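Local coordinates for UTP-glucose-1-phosphate uridylyltransferase 2 (Trypanosoma brucei, PDB 3GUE), which probably catalyses the formation of UDP-glucose and diphosphate from UTP and alpha-D-glucose 1-phosphate, at residues Gln76-Lys81 against Asn125-Leu130; Tyr214-Asn219 against Asn305-Leu310; Gly444-Gly449 against Leu468-Gly473. One frame throughout, in Å; residues are numbered along the deposited sequence.

Contacts 1 and 2 are neighbours in one mixed sheet, the core of the GT-A-like catalytic domain, and contact 3 belongs to the C-terminal parallel beta structure. Strands 77-83 and 214-219 lie side by side, so contacts 1 and 2, with centres 9 Å apart, share an interface: Leu80 N meets Phe216 O at 2.9 Å, and the methionines Met129 and Met215 touch through their CE methyls. Along the chain the three contacts close one after another. Contact 3 lies about 43 Å from contact 1 and 42 Å from contact 2, centre to centre. The nucleotide sugar is bound at the end of contact 2, far from contact 3.

Contact 1 (Gln76-Lys81 against Asn125-Leu130); sequences QAVVLK and NVPFML
Strand 77-81 runs parallel to strand 128-130, with axes 4.7 Å apart, and three backbone hydrogen bonds join segments 76-81 and 125-130. Val79 supplies both a donor and an acceptor. Its N points at Pro127 O (2.9 Å, N-H...O 165°), although this donor stands above the carbonyl plane. Val79 O accepts from Met129 N at the same length but with a bend, 131° at the hydrogen, and is also approached by the CA-H of Phe128. Lys81 N then closes on Met129 O almost straight, 170°, within the carbonyl plane. Gln76, Val78 and Leu80 turn their backbone groups the other way, to strand 214-219, so the alternate peptides of 76-81 serve two neighbouring strands. This is a parallel pair in the central sheet of a GT-A-like domain, joined by a beta-alpha-beta crossover whose helix 107-122 packs on the face bearing Phe128 and Lys81 and gives a hydrogen bond from Arg119 NH2 to Val126 O. On that face Val79 CG1, anti to the backbone N, lies at the edge of the Phe128 ring, 3.9 Å from CD1. Further along, Leu130 CD2 meets Lys81 CB at 3.8 Å. The Lys81 chain bends at chi2 and chi4, which carries NZ away from Leu130 to Ser218 OG and Asn222 O; these two bonds hold the buried ammonium. On the opposite face Leu80 CD1 crosses obliquely to Met129 CB, 3.6 Å away. Met129 bends at chi3, bringing CE back to Val78 CG1 at 3.8 Å. At the strand's entry Val78 CG2 crosses the Pro127 ring at about a right angle, 3.8 Å from CB.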
loop_
_atom_site.group_PDB
_atom_site.type_symbol
_atom_site.label_atom_id
_atom_site.label_comp_id
_atom_site.label_asym_id
_atom_site.label_seq_id
_atom_site.Cartn_x
_atom_site.Cartn_y
_atom_site.Cartn_z
ATOM N N GLN A 76 -10.686 -8.779 -21.266
ATOM C CA GLN A 76 -11.625 -8.607 -20.130
ATOM C C GLN A 76 -11.029 -7.879 -18.902
ATOM O O GLN A 76 -11.728 -7.662 -17.891
ATOM C CB GLN A 76 -12.167 -9.973 -19.703
ATOM C CG GLN A 76 -13.188 -10.528 -20.694
ATOM C CD GLN A 76 -13.553 -11.992 -20.492
ATOM O OE1 GLN A 76 -14.109 -12.626 -21.393
ATOM N NE2 GLN A 76 -13.240 -12.538 -19.336
ATOM N N ALA A 77 -9.751 -7.517 -18.996
ATOM C CA ALA A 77 -8.997 -7.029 -17.849
ATOM C C ALA A 77 -8.944 -5.481 -17.749
ATOM O O ALA A 77 -9.047 -4.778 -18.744
ATOM C CB ALA A 77 -7.624 -7.653 -17.841
ATOM N N VAL A 78 -8.825 -4.978 -16.524
ATOM C CA VAL A 78 -8.896 -3.548 -16.207
ATOM C C VAL A 78 -7.852 -3.337 -15.105
ATOM O O VAL A 78 -7.633 -4.202 -14.274
ATOM C CB VAL A 78 -10.314 -3.140 -15.677
ATOM C CG1 VAL A 78 -10.308 -1.783 -15.007
ATOM C CG2 VAL A 78 -11.377 -3.135 -16.822
ATOM N N VAL A 79 -7.189 -2.197 -15.129
ATOM C CA VAL A 79 -6.151 -1.903 -14.135
ATOM C C VAL A 79 -6.634 -0.801 -13.218
ATOM O O VAL A 79 -7.229 0.180 -13.664
ATOM C CB VAL A 79 -4.779 -1.561 -14.782
ATOM C CG1 VAL A 79 -3.721 -1.206 -13.699
ATOM C CG2 VAL A 79 -4.288 -2.733 -15.618
ATOM N N LEU A 80 -6.409 -1.011 -11.924
ATOM C CA LEU A 80 -6.621 0.022 -10.913
ATOM C C LEU A 80 -5.349 0.172 -10.099
ATOM O O LEU A 80 -4.779 -0.823 -9.611
ATOM C CB LEU A 80 -7.792 -0.343 -9.986
ATOM C CG LEU A 80 -8.248 0.562 -8.822
ATOM C CD1 LEU A 80 -8.543 1.951 -9.220
ATOM C CD2 LEU A 80 -9.481 -0.038 -8.160
ATOM N N LYS A 81 -4.895 1.413 -9.967
ATOM C CA LYS A 81 -3.785 1.727 -9.049
ATOM C C LYS A 81 -4.366 2.490 -7.863
ATOM O O LYS A 81 -5.070 3.490 -8.060
ATOM C CB LYS A 81 -2.731 2.571 -9.796
ATOM C CG LYS A 81 -1.456 1.805 -10.226
ATOM C CD LYS A 81 -0.548 1.551 -9.008
ATOM C CE LYS A 81 0.924 1.321 -9.386
ATOM N NZ LYS A 81 1.288 -0.143 -9.391
ATOM N N ASN A 125 -6.007 -1.249 -25.700
ATOM C CA ASN A 125 -6.342 -0.058 -24.887
ATOM C C ASN A 125 -6.948 -0.425 -23.510
ATOM O O ASN A 125 -8.096 -0.092 -23.211
ATOM C CB ASN A 125 -7.270 0.884 -25.702
ATOM C CG ASN A 125 -7.453 2.282 -25.058
ATOM O OD1 ASN A 125 -6.623 2.746 -24.274
ATOM N ND2 ASN A 125 -8.546 2.952 -25.410
ATOM N N VAL A 126 -6.165 -1.109 -22.679
ATOM C CA VAL A 126 -6.631 -1.628 -21.377
ATOM C C VAL A 126 -7.112 -0.480 -20.484
ATOM O O VAL A 126 -6.385 0.511 -20.309
ATOM C CB VAL A 126 -5.515 -2.471 -20.663
ATOM C CG1 VAL A 126 -4.293 -1.603 -20.372
ATOM C CG2 VAL A 126 -6.026 -3.142 -19.368
ATOM N N PRO A 127 -8.343 -0.589 -19.940
ATOM C CA PRO A 127 -8.850 0.438 -19.046
ATOM C C PRO A 127 -7.974 0.633 -17.812
ATOM O O PRO A 127 -7.335 -0.312 -17.316
ATOM C CB PRO A 127 -10.264 -0.069 -18.693
ATOM C CG PRO A 127 -10.642 -0.893 -19.847
ATOM C CD PRO A 127 -9.365 -1.624 -20.171
ATOM N N PHE A 128 -7.888 1.885 -17.362
ATOM C CA PHE A 128 -7.028 2.263 -16.248
ATOM C C PHE A 128 -7.725 3.259 -15.344
ATOM O O PHE A 128 -8.340 4.207 -15.833
ATOM C CB PHE A 128 -5.741 2.905 -16.758
ATOM C CG PHE A 128 -4.810 3.404 -15.657
ATOM C CD1 PHE A 128 -4.036 2.511 -14.904
ATOM C CD2 PHE A 128 -4.682 4.771 -15.404
ATOM C CE1 PHE A 128 -3.173 2.979 -13.897
ATOM C CE2 PHE A 128 -3.787 5.257 -14.390
ATOM C CZ PHE A 128 -3.044 4.366 -13.654
ATOM N N MET A 129 -7.560 3.065 -14.035
ATOM C CA MET A 129 -8.233 3.868 -13.018
ATOM C C MET A 129 -7.263 4.106 -11.867
ATOM O O MET A 129 -6.331 3.338 -11.658
ATOM C CB MET A 129 -9.492 3.152 -12.501
ATOM C CG MET A 129 -10.693 3.142 -13.460
ATOM S SD MET A 129 -12.239 2.487 -12.746
ATOM C CE MET A 129 -11.800 0.777 -12.566
ATOM N N LEU A 130 -7.494 5.185 -11.147
ATOM C CA LEU A 130 -6.717 5.536 -9.976
ATOM C C LEU A 130 -7.776 5.811 -8.907
ATOM O O LEU A 130 -8.715 6.597 -9.107
ATOM C CB LEU A 130 -5.855 6.785 -10.268
ATOM C CG LEU A 130 -4.552 6.714 -11.085
ATOM C CD1 LEU A 130 -4.317 8.072 -11.709
ATOM C CD2 LEU A 130 -3.318 6.337 -10.224
#

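Contact 2 (Tyr214-Asn219 against Asn305-Leu310); sequences YMFISN and NIWINL. With UPG (uridine-5'-diphosphate-glucose), chain C.
Strands 214-219 and 305-309 pair antiparallel, their directions 160° apart, with Met215-Ile308 and Ile217-Ile306 as hydrogen-bonded pairs and Tyr214-Asn309 and Phe216-Trp307 as non-hydrogen-bonded pairs. Ile306 N to Ile217 O, at 2.7 Å, is the shortest of the four backbone bonds and lies nearly along the C=O axis. Among the side chains, one face carries an aromatic pair. Phe216, with CG anti to its backbone N, lays CB squarely over the six-membered ring of Trp307, 3.8 Å from its centroid, a CH-pi contact. Phe216 CD1 sits over the same indole face, near NE1, while the two rings are inclined obliquely. Helix 229-237 covers Trp307 and Tyr214 through Leu232 and Met235, and its His236 ND1 bonds to Tyr214 OH. The other face is aliphatic: Met215 CB touches both Ile308 CG1 at 3.8 Å and, at 3.7 Å, CD2 of Leu310, the first residue of helix 310-319. Asn309 is the N-cap of that helix, its OD1 accepting from Glu312 N. At the far end, one water accepts from Asn219 N (2.7 Å) and donates to Asn305 OD1 (3.0 Å), the ND2 of that asparagine being held by Glu245 OE1. Asn219 ND2 donates to O5' of the UDP-glucose sugar (2.9 Å, 157°). With its OD1 held by Asn304 ND2, the Asn219 amide is probably kept turned so that ND2 faces the glucose ring oxygen.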
loop_
_atom_site.group_PDB
_atom_site.type_symbol
_atom_site.label_atom_id
_atom_site.label_comp_id
_atom_site.label_asym_id
_atom_site.label_seq_id
_atom_site.Cartn_x
_atom_site.Cartn_y
_atom_site.Cartn_z
ATOM N N TYR A 214 -12.403 -8.883 -15.078
ATOM C CA TYR A 214 -11.237 -8.994 -14.199
ATOM C C TYR A 214 -10.563 -7.657 -13.952
ATOM O O TYR A 214 -10.452 -6.810 -14.864
ATOM C CB TYR A 214 -10.229 -9.991 -14.783
ATOM C CG TYR A 214 -10.721 -11.412 -14.758
ATOM C CD1 TYR A 214 -10.691 -12.149 -13.588
ATOM C CD2 TYR A 214 -11.261 -12.014 -15.905
ATOM C CE1 TYR A 214 -11.153 -13.501 -13.552
ATOM C CE2 TYR A 214 -11.726 -13.335 -15.872
ATOM C CZ TYR A 214 -11.655 -14.076 -14.697
ATOM O OH TYR A 214 -12.135 -15.389 -14.659
ATOM N N MET A 215 -10.101 -7.480 -12.720
ATOM C CA MET A 215 -9.420 -6.276 -12.335
ATOM C C MET A 215 -8.124 -6.598 -11.615
ATOM O O MET A 215 -8.122 -7.330 -10.642
ATOM C CB MET A 215 -10.300 -5.404 -11.436
ATOM C CG MET A 215 -9.571 -4.199 -10.877
ATOM S SD MET A 215 -10.705 -3.084 -10.032
ATOM C CE MET A 215 -11.719 -2.526 -11.398
ATOM N N PHE A 216 -7.040 -6.014 -12.111
ATOM C CA PHE A 216 -5.761 -6.036 -11.426
ATOM C C PHE A 216 -5.536 -4.744 -10.619
ATOM O O PHE A 216 -5.521 -3.624 -11.176
ATOM C CB PHE A 216 -4.619 -6.323 -12.421
ATOM C CG PHE A 216 -3.246 -6.315 -11.778
ATOM C CD1 PHE A 216 -2.893 -7.298 -10.862
ATOM C CD2 PHE A 216 -2.319 -5.330 -12.101
ATOM C CE1 PHE A 216 -1.663 -7.297 -10.243
ATOM C CE2 PHE A 216 -1.037 -5.314 -11.483
ATOM C CZ PHE A 216 -0.722 -6.301 -10.561
ATOM N N ILE A 217 -5.360 -4.923 -9.310
ATOM C CA ILE A 217 -5.167 -3.829 -8.351
ATOM C C ILE A 217 -3.808 -3.963 -7.680
ATOM O O ILE A 217 -3.404 -5.060 -7.293
ATOM C CB ILE A 217 -6.238 -3.848 -7.223
ATOM C CG1 ILE A 217 -7.611 -4.285 -7.744
ATOM C CG2 ILE A 217 -6.307 -2.474 -6.469
ATOM C CD1 ILE A 217 -8.581 -4.601 -6.608
ATOM N N SER A 218 -3.117 -2.835 -7.546
ATOM C CA SER A 218 -1.838 -2.729 -6.837
ATOM C C SER A 218 -1.645 -1.347 -6.191
ATOM O O SER A 218 -2.319 -0.373 -6.556
ATOM C CB SER A 218 -0.678 -3.005 -7.808
ATOM O OG SER A 218 -0.620 -2.012 -8.825
ATOM N N ASN A 219 -0.724 -1.293 -5.232
ATOM C CA ASN A 219 -0.352 -0.109 -4.514
ATOM C C ASN A 219 0.229 0.958 -5.419
ATOM O O ASN A 219 1.043 0.660 -6.294
ATOM C CB ASN A 219 0.663 -0.479 -3.412
ATOM C CG ASN A 219 0.021 -1.174 -2.213
ATOM O OD1 ASN A 219 -1.208 -1.209 -2.067
ATOM N ND2 ASN A 219 0.865 -1.703 -1.328
ATOM N N ASN A 305 -0.696 -6.702 -4.715
ATOM C CA ASN A 305 -1.017 -7.002 -6.109
ATOM C C ASN A 305 -2.150 -8.043 -6.034
ATOM O O ASN A 305 -1.885 -9.243 -5.793
ATOM C CB ASN A 305 0.177 -7.644 -6.859
ATOM C CG ASN A 305 1.449 -6.749 -6.915
ATOM O OD1 ASN A 305 1.417 -5.534 -6.715
ATOM N ND2 ASN A 305 2.574 -7.383 -7.207
ATOM N N ILE A 306 -3.385 -7.596 -6.244
ATOM C CA ILE A 306 -4.572 -8.467 -6.123
ATOM C C ILE A 306 -5.427 -8.463 -7.392
ATOM O O ILE A 306 -5.808 -7.411 -7.883
ATOM C CB ILE A 306 -5.507 -8.030 -4.948
ATOM C CG1 ILE A 306 -4.745 -7.780 -3.634
ATOM C CG2 ILE A 306 -6.647 -9.002 -4.778
ATOM C CD1 ILE A 306 -4.054 -8.989 -3.100
ATOM N N TRP A 307 -5.759 -9.663 -7.863
ATOM C CA TRP A 307 -6.706 -9.882 -8.966
ATOM C C TRP A 307 -8.090 -10.208 -8.437
ATOM O O TRP A 307 -8.274 -11.145 -7.639
ATOM C CB TRP A 307 -6.277 -11.054 -9.822
ATOM C CG TRP A 307 -5.126 -10.795 -10.774
ATOM C CD1 TRP A 307 -3.796 -10.963 -10.525
ATOM C CD2 TRP A 307 -5.227 -10.363 -12.138
ATOM N NE1 TRP A 307 -3.064 -10.650 -11.634
ATOM C CE2 TRP A 307 -3.912 -10.269 -12.642
ATOM C CE3 TRP A 307 -6.299 -10.018 -12.970
ATOM C CZ2 TRP A 307 -3.632 -9.840 -13.948
ATOM C CZ3 TRP A 307 -6.022 -9.599 -14.289
ATOM C CH2 TRP A 307 -4.691 -9.526 -14.759
ATOM N N ILE A 308 -9.074 -9.489 -8.948
ATOM C CA ILE A 308 -10.443 -9.824 -8.627
ATOM C C ILE A 308 -11.259 -10.121 -9.889
ATOM O O ILE A 308 -11.025 -9.551 -10.962
ATOM C CB ILE A 308 -11.117 -8.765 -7.692
ATOM C CG1 ILE A 308 -11.185 -7.394 -8.359
ATOM C CG2 ILE A 308 -10.396 -8.696 -6.261
ATOM C CD1 ILE A 308 -12.096 -6.380 -7.588
ATOM N N ASN A 309 -12.159 -11.079 -9.751
ATOM C CA ASN A 309 -13.194 -11.324 -10.733
ATOM C C ASN A 309 -14.370 -10.407 -10.372
ATOM O O ASN A 309 -14.926 -10.462 -9.250
ATOM C CB ASN A 309 -13.601 -12.814 -10.760
ATOM C CG ASN A 309 -14.692 -13.121 -11.811
ATOM O OD1 ASN A 309 -15.775 -12.580 -11.757
ATOM N ND2 ASN A 309 -14.379 -13.964 -12.768
ATOM N N LEU A 310 -14.725 -9.563 -11.336
ATOM C CA LEU A 310 -15.660 -8.474 -11.139
ATOM C C LEU A 310 -17.117 -8.964 -11.016
ATOM O O LEU A 310 -17.882 -8.422 -10.233
ATOM C CB LEU A 310 -15.487 -7.450 -12.266
ATOM C CG LEU A 310 -14.151 -6.699 -12.314
ATOM C CD1 LEU A 310 -14.136 -5.768 -13.515
ATOM C CD2 LEU A 310 -13.956 -5.908 -11.014
HETATM N N1 UPG C . -4.676 3.803 0.014
HETATM C C2 UPG C . -5.909 4.174 -0.559
HETATM N N3 UPG C . -6.953 4.449 0.306
HETATM C C4 UPG C . -6.840 4.372 1.673
HETATM C C5 UPG C . -5.625 3.985 2.252
HETATM C C6 UPG C . -4.537 3.694 1.434
HETATM O O2 UPG C . -6.112 4.299 -1.776
HETATM O O4 UPG C . -7.839 4.656 2.348
HETATM C C1C UPG C . -3.512 3.489 -0.876
HETATM C C2C UPG C . -2.138 4.105 -0.598
HETATM O O2C UPG C . -2.058 5.436 -1.126
HETATM C C3C UPG C . -1.257 3.149 -1.398
HETATM C C4C UPG C . -1.919 1.804 -1.145
HETATM O O4C UPG C . -3.292 2.073 -0.751
HETATM O O3C UPG C . -1.384 3.452 -2.787
HETATM C C5C UPG C . -1.234 1.034 0.031
HETATM O O5C UPG C . -1.410 1.638 1.285
HETATM P PA UPG C . -0.203 1.702 2.354
HETATM O O1A UPG C . 0.972 2.184 1.575
HETATM O O2A UPG C . -0.596 2.405 3.580
HETATM O O3A UPG C . 0.044 0.106 2.670
HETATM P PB UPG C . -0.663 -0.793 3.828
HETATM O O1B UPG C . -2.122 -0.634 3.704
HETATM O O2B UPG C . -0.002 -0.582 5.154
HETATM O O3B UPG C . -0.154 -2.239 3.350
HETATM C "C1'" UPG C . -0.625 -2.767 2.056
HETATM C "C2'" UPG C . -1.366 -4.074 2.301
HETATM C "C3'" UPG C . -0.408 -5.020 3.014
HETATM C "C4'" UPG C . 0.813 -5.265 2.112
HETATM C "C5'" UPG C . 1.500 -3.921 1.761
HETATM C "C6'" UPG C . 2.490 -4.110 0.641
HETATM O "O2'" UPG C . -2.533 -3.869 3.118
HETATM O "O3'" UPG C . -1.097 -6.212 3.349
HETATM O "O4'" UPG C . 1.741 -6.129 2.751
HETATM O "O5'" UPG C . 0.563 -2.930 1.257
HETATM O "O6'" UPG C . 3.365 -2.981 0.593
HETATM O O HOH W 1 0.797 -3.422 -4.745
#

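Contact 3 (Gly444-Gly449 against Leu468-Gly473); sequences GLVEFG and LIIGSG. Unlike the reference sequence in segment 468-473: Ser472 (reference Asn).
Leu445 O is gripped by two hydrogen bonds, one from Leu468 N across the contact (3.1 Å, nearly straight at 172°) and one from Asn462 ND2. The Leu468 donor lies well above the carbonyl plane. The pair that follows, strands 446-448 and 468-470, is parallel, and with the strands around it is consistent with successive coils of the C-terminal left-handed beta-helix of UDP-glucose pyrophosphorylases. Its ladder continues with Glu447 N to Leu468 O at 2.8 Å and Ile470 N to Glu447 O at 2.8 Å, the latter carbonyl also meeting the CA-H of Ile469. Gly449 N to Ile470 O, at 3.1 Å and 142°, is the most bent of the four bonds. Val446, Phe448, Leu468 and Ile470 share one face. Paired side chains lie side by side there, pointing the same way: Val446 CG2 is 4.0 Å from Leu468 CD2, and Phe448 CD1 is 4.2 Å from Ile470 CB. Ile460 of strand 458-462 packs on Val446, Phe448 and Leu468, and Leu426 of helix 420-427 on Val446 and Phe448. Glu447 and Ile469 occupy the other face. Past the strands Ser472, which differs from the reference sequence, brings OG to 4.0 Å from Gly449 CA, and that hydroxyl is hydrogen-bonded to Ala450 N.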
loop_
_atom_site.group_PDB
_atom_site.type_symbol
_atom_site.label_atom_id
_atom_site.label_comp_id
_atom_site.label_asym_id
_atom_site.label_seq_id
_atom_site.Cartn_x
_atom_site.Cartn_y
_atom_site.Cartn_z
ATOM N N GLY A 444 21.261 9.073 14.828
ATOM C CA GLY A 444 21.652 10.471 15.005
ATOM C C GLY A 444 21.562 11.254 13.702
ATOM O O GLY A 444 21.049 10.739 12.673
ATOM N N LEU A 445 22.032 12.505 13.736
ATOM C CA LEU A 445 22.058 13.352 12.518
ATOM C C LEU A 445 23.234 13.033 11.573
ATOM O O LEU A 445 24.390 13.098 11.969
ATOM C CB LEU A 445 22.034 14.841 12.873
ATOM C CG LEU A 445 20.716 15.410 13.416
ATOM C CD1 LEU A 445 20.962 16.679 14.226
ATOM C CD2 LEU A 445 19.706 15.662 12.264
ATOM N N VAL A 446 22.908 12.719 10.317
ATOM C CA VAL A 446 23.872 12.211 9.334
ATOM C C VAL A 446 23.476 12.739 7.971
ATOM O O VAL A 446 22.285 12.837 7.641
ATOM C CB VAL A 446 23.952 10.629 9.342
ATOM C CG1 VAL A 446 24.645 10.064 8.125
ATOM C CG2 VAL A 446 24.615 10.101 10.625
ATOM N N GLU A 447 24.492 13.093 7.185
ATOM C CA GLU A 447 24.303 13.707 5.870
ATOM C C GLU A 447 25.281 13.127 4.831
ATOM O O GLU A 447 26.486 13.385 4.899
ATOM C CB GLU A 447 24.456 15.226 5.974
ATOM C CG GLU A 447 23.328 15.965 6.740
ATOM C CD GLU A 447 23.510 17.472 6.773
ATOM O OE1 GLU A 447 24.243 18.035 5.920
ATOM O OE2 GLU A 447 22.909 18.111 7.662
ATOM N N PHE A 448 24.754 12.331 3.898
ATOM C CA PHE A 448 25.524 11.847 2.743
ATOM C C PHE A 448 25.841 12.985 1.803
ATOM O O PHE A 448 25.005 13.858 1.584
ATOM C CB PHE A 448 24.760 10.771 1.953
ATOM C CG PHE A 448 24.651 9.462 2.670
ATOM C CD1 PHE A 448 25.758 8.610 2.771
ATOM C CD2 PHE A 448 23.451 9.083 3.260
ATOM C CE1 PHE A 448 25.664 7.394 3.450
ATOM C CE2 PHE A 448 23.335 7.849 3.952
ATOM C CZ PHE A 448 24.441 7.011 4.047
ATOM N N GLY A 449 27.063 12.966 1.274
ATOM C CA GLY A 449 27.449 13.791 0.148
ATOM C C GLY A 449 27.363 12.928 -1.100
ATOM O O GLY A 449 26.575 11.974 -1.154
ATOM N N LEU A 468 26.842 14.754 11.136
ATOM C CA LEU A 468 27.946 13.989 10.574
ATOM C C LEU A 468 27.862 13.974 9.041
ATOM O O LEU A 468 26.932 13.391 8.448
ATOM C CB LEU A 468 27.912 12.559 11.134
ATOM C CG LEU A 468 28.846 11.446 10.643
ATOM C CD1 LEU A 468 30.310 11.851 10.825
ATOM C CD2 LEU A 468 28.559 10.172 11.413
ATOM N N ILE A 469 28.825 14.620 8.396
ATOM C CA ILE A 469 28.836 14.624 6.936
ATOM C C ILE A 469 29.663 13.446 6.468
ATOM O O ILE A 469 30.769 13.212 6.967
ATOM C CB ILE A 469 29.345 15.956 6.316
ATOM C CG1 ILE A 469 28.412 17.109 6.672
ATOM C CG2 ILE A 469 29.418 15.857 4.789
ATOM C CD1 ILE A 469 29.100 18.396 6.714
ATOM N N ILE A 470 29.105 12.678 5.542
ATOM C CA ILE A 470 29.869 11.610 4.915
ATOM C C ILE A 470 30.464 12.149 3.606
ATOM O O ILE A 470 29.750 12.366 2.623
ATOM C CB ILE A 470 29.034 10.286 4.716
ATOM C CG1 ILE A 470 28.328 9.850 6.019
ATOM C CG2 ILE A 470 29.921 9.169 4.145
ATOM C CD1 ILE A 470 29.269 9.592 7.247
ATOM N N GLY A 471 31.770 12.377 3.618
ATOM C CA GLY A 471 32.488 12.966 2.478
ATOM C C GLY A 471 32.136 12.346 1.135
ATOM O O GLY A 471 31.862 11.145 1.036
ATOM N N SER A 472 32.135 13.167 0.095
ATOM C CA SER A 472 31.890 12.688 -1.266
ATOM C C SER A 472 32.938 11.641 -1.710
ATOM O O SER A 472 34.127 11.802 -1.476
ATOM C CB SER A 472 31.812 13.874 -2.235
ATOM O OG SER A 472 30.776 14.774 -1.848
ATOM N N GLY A 473 32.478 10.537 -2.290
ATOM C CA GLY A 473 33.375 9.476 -2.752
ATOM C C GLY A 473 33.770 8.472 -1.678
ATOM O O GLY A 473 34.481 7.512 -1.964
#